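Local structure of F-BAR domain only protein 1 (Danio rerio, 5JP2) at residues Pro172-Pro184 with Pro241-Leu254. The protein probably acts at an early step of clathrin-mediated endocytosis, and binds an Eps15 peptide through its mu homology domain. Residues are numbered along the deposited sequence; the frame is centred on the assembly and turned at random.
Sequences PATQLTSVQVLLP and PSLAVQFVGSGASL
CD2 of Leu-176 meets the Phe-247 ring obliquely, 4.0 Å from CD1 of Phe-247, the two side chains running side by side, while Tyr-280 of strand 266-283 makes an edge-to-face pair with the same ring. CG of Phe-247 sits between backbone N and carbonyl carbon (chi1 58°), and this turn sets the ring beside Leu-176; at the root of the side chain, CB of Phe-247 rests 4.0 Å from CG2 of Val-179. Farther along this buried face, Val-181 CG1 touches CD2 of Leu-243. On the other face, CB of Leu-182 lies 4.2 Å from CB of Ala-244, and Val-248 packs on an aromatic side chain of the bound peptide.

Strands 179-184 and 242-250 run antiparallel, with Gln-180/Gln-246 and Leu-182/Ala-244 as hydrogen-bonded pairs. Thr-177 pairs likewise with Val-248, its N reaching Val-248 O at 2.9 Å, but a beta bulge between this pair and Gln-180 shifts the register by one.

Where the loop before strand 179-184 meets the last residue of strand 242-250, Thr-174 OG1 donates to Ser-250 O (2.8 Å), nearly in line with the carbonyl, and a water joins that hydroxyl to Gln-175 O and Ser-250 N. A valine in place of Thr-174 would probably leave Ser-250 O without this donor and the water with one anchor fewer. The chemistry thus changes along the contact: backbone bonds and apolar packing hold strand 242-250, which lies between 179-184 and 266-283, in the mu homology domain's large mixed sheet, whereas hydroxyl and water tie that loop to its end.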
# COMPACT_ATOMS: atom_id res chain seq x y z
N PRO B 172 -9.56 3.72 -5.45
CA PRO B 172 -8.85 4.95 -5.83
C PRO B 172 -8.76 5.07 -7.34
O PRO B 172 -9.03 4.12 -8.08
CB PRO B 172 -7.47 4.77 -5.21
CG PRO B 172 -7.27 3.31 -5.21
CD PRO B 172 -8.63 2.71 -4.94
N ALA B 173 -8.36 6.24 -7.81
CA ALA B 173 -8.28 6.48 -9.24
C ALA B 173 -6.90 6.05 -9.71
O ALA B 173 -5.96 6.84 -9.70
CB ALA B 173 -8.54 7.94 -9.57
N THR B 174 -6.82 4.82 -10.21
CA THR B 174 -5.62 4.20 -10.74
C THR B 174 -5.97 2.76 -11.06
O THR B 174 -7.02 2.26 -10.67
CB THR B 174 -4.43 4.27 -9.77
OG1 THR B 174 -3.28 3.67 -10.38
CG2 THR B 174 -4.71 3.58 -8.45
N GLN B 175 -5.10 2.10 -11.81
CA GLN B 175 -5.30 0.70 -12.13
C GLN B 175 -4.81 -0.19 -11.00
O GLN B 175 -3.88 0.13 -10.27
CB GLN B 175 -4.54 0.36 -13.40
CG GLN B 175 -4.99 1.13 -14.59
CD GLN B 175 -4.65 0.39 -15.86
OE1 GLN B 175 -3.53 -0.08 -16.03
NE2 GLN B 175 -5.63 0.26 -16.75
N LEU B 176 -5.44 -1.35 -10.88
CA LEU B 176 -4.88 -2.45 -10.12
C LEU B 176 -4.14 -3.36 -11.08
O LEU B 176 -4.71 -3.83 -12.06
CB LEU B 176 -5.99 -3.21 -9.39
CG LEU B 176 -7.00 -2.34 -8.60
CD1 LEU B 176 -8.15 -3.16 -8.13
CD2 LEU B 176 -6.38 -1.65 -7.42
N THR B 177 -2.87 -3.62 -10.80
CA THR B 177 -2.03 -4.39 -11.70
C THR B 177 -1.48 -5.61 -10.97
O THR B 177 -1.69 -5.78 -9.78
CB THR B 177 -0.90 -3.52 -12.28
OG1 THR B 177 0.03 -3.18 -11.25
CG2 THR B 177 -1.47 -2.24 -12.83
N SER B 178 -0.76 -6.45 -11.71
CA SER B 178 -0.27 -7.74 -11.21
C SER B 178 -1.37 -8.52 -10.49
O SER B 178 -1.16 -9.11 -9.43
CB SER B 178 0.94 -7.53 -10.30
OG SER B 178 2.07 -7.13 -11.04
N VAL B 179 -2.56 -8.54 -11.08
CA VAL B 179 -3.73 -9.13 -10.46
C VAL B 179 -3.69 -10.64 -10.62
O VAL B 179 -3.58 -11.15 -11.73
CB VAL B 179 -5.02 -8.55 -11.04
CG1 VAL B 179 -6.22 -9.10 -10.29
CG2 VAL B 179 -4.99 -7.04 -10.97
N GLN B 180 -3.78 -11.35 -9.50
CA GLN B 180 -3.80 -12.80 -9.46
C GLN B 180 -4.91 -13.27 -8.52
O GLN B 180 -5.21 -12.63 -7.53
CB GLN B 180 -2.48 -13.37 -8.95
CG GLN B 180 -1.31 -13.20 -9.86
CD GLN B 180 -0.09 -13.90 -9.32
OE1 GLN B 180 -0.11 -14.42 -8.21
NE2 GLN B 180 0.98 -13.93 -10.10
N VAL B 181 -5.47 -14.43 -8.82
CA VAL B 181 -6.46 -15.06 -7.96
C VAL B 181 -5.98 -16.47 -7.69
O VAL B 181 -5.67 -17.22 -8.62
CB VAL B 181 -7.86 -15.08 -8.59
CG1 VAL B 181 -8.86 -15.79 -7.66
CG2 VAL B 181 -8.30 -13.69 -8.88
N LEU B 182 -5.93 -16.83 -6.41
CA LEU B 182 -5.35 -18.08 -5.96
C LEU B 182 -6.41 -18.88 -5.22
O LEU B 182 -7.01 -18.39 -4.26
CB LEU B 182 -4.16 -17.83 -5.05
CG LEU B 182 -3.07 -16.96 -5.68
CD1 LEU B 182 -2.19 -16.35 -4.63
CD2 LEU B 182 -2.26 -17.80 -6.60
N LEU B 183 -6.65 -20.10 -5.68
CA LEU B 183 -7.53 -21.05 -5.01
C LEU B 183 -6.70 -22.27 -4.64
O LEU B 183 -6.26 -23.00 -5.54
CB LEU B 183 -8.70 -21.43 -5.90
CG LEU B 183 -9.61 -22.56 -5.42
CD1 LEU B 183 -10.30 -22.21 -4.12
CD2 LEU B 183 -10.61 -22.84 -6.48
N PRO B 184 -6.44 -22.54 -3.36
CA PRO B 184 -5.65 -23.73 -3.03
C PRO B 184 -6.46 -24.99 -3.28
O PRO B 184 -7.65 -25.04 -3.01
CB PRO B 184 -5.33 -23.53 -1.54
CG PRO B 184 -6.41 -22.71 -1.05
CD PRO B 184 -6.85 -21.81 -2.15
N PRO B 241 -13.33 -23.86 0.94
CA PRO B 241 -12.09 -23.24 0.48
C PRO B 241 -12.23 -21.73 0.43
O PRO B 241 -13.32 -21.18 0.31
CB PRO B 241 -11.90 -23.83 -0.92
CG PRO B 241 -13.29 -24.08 -1.38
CD PRO B 241 -14.07 -24.49 -0.17
N SER B 242 -11.08 -21.07 0.53
CA SER B 242 -11.00 -19.62 0.45
C SER B 242 -10.14 -19.22 -0.73
O SER B 242 -9.15 -19.89 -1.03
CB SER B 242 -10.40 -19.03 1.71
OG SER B 242 -11.30 -19.08 2.79
N LEU B 243 -10.50 -18.14 -1.40
CA LEU B 243 -9.71 -17.63 -2.50
C LEU B 243 -8.91 -16.41 -2.04
O LEU B 243 -9.40 -15.59 -1.27
CB LEU B 243 -10.60 -17.23 -3.67
CG LEU B 243 -11.42 -18.35 -4.31
CD1 LEU B 243 -12.86 -18.23 -3.87
CD2 LEU B 243 -11.32 -18.29 -5.79
N ALA B 244 -7.67 -16.32 -2.51
CA ALA B 244 -6.81 -15.18 -2.25
C ALA B 244 -6.60 -14.39 -3.53
O ALA B 244 -6.43 -14.97 -4.61
CB ALA B 244 -5.47 -15.63 -1.68
N VAL B 245 -6.64 -13.07 -3.41
CA VAL B 245 -6.40 -12.14 -4.50
C VAL B 245 -5.18 -11.29 -4.19
O VAL B 245 -5.00 -10.81 -3.07
CB VAL B 245 -7.62 -11.25 -4.77
CG1 VAL B 245 -7.38 -10.39 -5.99
CG2 VAL B 245 -8.84 -12.10 -4.97
N GLN B 246 -4.36 -11.07 -5.21
CA GLN B 246 -3.17 -10.26 -5.12
C GLN B 246 -3.22 -9.17 -6.16
O GLN B 246 -3.63 -9.41 -7.29
CB GLN B 246 -1.92 -11.11 -5.30
CG GLN B 246 -1.87 -12.24 -4.29
CD GLN B 246 -0.65 -13.08 -4.44
OE1 GLN B 246 -0.23 -13.39 -5.54
NE2 GLN B 246 -0.09 -13.49 -3.32
N PHE B 247 -2.82 -7.96 -5.78
CA PHE B 247 -2.70 -6.88 -6.74
C PHE B 247 -1.83 -5.79 -6.15
O PHE B 247 -1.46 -5.82 -4.98
CB PHE B 247 -4.08 -6.34 -7.16
CG PHE B 247 -4.92 -5.83 -6.02
CD1 PHE B 247 -4.65 -4.60 -5.41
CD2 PHE B 247 -6.04 -6.54 -5.60
CE1 PHE B 247 -5.43 -4.13 -4.38
CE2 PHE B 247 -6.84 -6.08 -4.58
CZ PHE B 247 -6.53 -4.86 -3.97
N VAL B 248 -1.55 -4.79 -6.99
CA VAL B 248 -0.60 -3.73 -6.72
C VAL B 248 -1.18 -2.48 -7.35
O VAL B 248 -2.00 -2.55 -8.26
CB VAL B 248 0.81 -4.07 -7.30
CG1 VAL B 248 1.72 -2.87 -7.33
CG2 VAL B 248 1.46 -5.16 -6.51
N GLY B 249 -0.75 -1.33 -6.86
CA GLY B 249 -1.19 -0.06 -7.42
C GLY B 249 -0.14 0.99 -7.16
O GLY B 249 0.79 0.80 -6.38
N SER B 250 -0.26 2.09 -7.89
CA SER B 250 0.66 3.20 -7.73
C SER B 250 -0.07 4.47 -8.10
O SER B 250 -0.99 4.44 -8.92
CB SER B 250 1.90 3.06 -8.60
OG SER B 250 1.51 3.08 -9.95
N GLY B 251 0.35 5.58 -7.51
CA GLY B 251 -0.20 6.87 -7.86
C GLY B 251 -1.32 7.32 -6.97
O GLY B 251 -1.73 8.48 -7.06
N ALA B 252 -1.81 6.47 -6.09
CA ALA B 252 -2.83 6.86 -5.14
C ALA B 252 -2.60 6.09 -3.85
O ALA B 252 -1.87 5.09 -3.82
CB ALA B 252 -4.23 6.59 -5.68
N SER B 253 -3.21 6.57 -2.78
CA SER B 253 -3.24 5.87 -1.52
C SER B 253 -4.64 5.28 -1.32
O SER B 253 -5.62 5.80 -1.83
CB SER B 253 -2.87 6.79 -0.36
OG SER B 253 -3.96 7.59 0.02
N LEU B 254 -4.70 4.17 -0.60
CA LEU B 254 -6.01 3.62 -0.27
C LEU B 254 -6.66 4.37 0.88
O LEU B 254 -7.86 4.63 0.84
CB LEU B 254 -5.89 2.14 0.06
CG LEU B 254 -5.30 1.30 -1.07
CD1 LEU B 254 -5.03 -0.12 -0.64
CD2 LEU B 254 -6.24 1.35 -2.24
O HOH W 1 -1.56 1.24 -10.29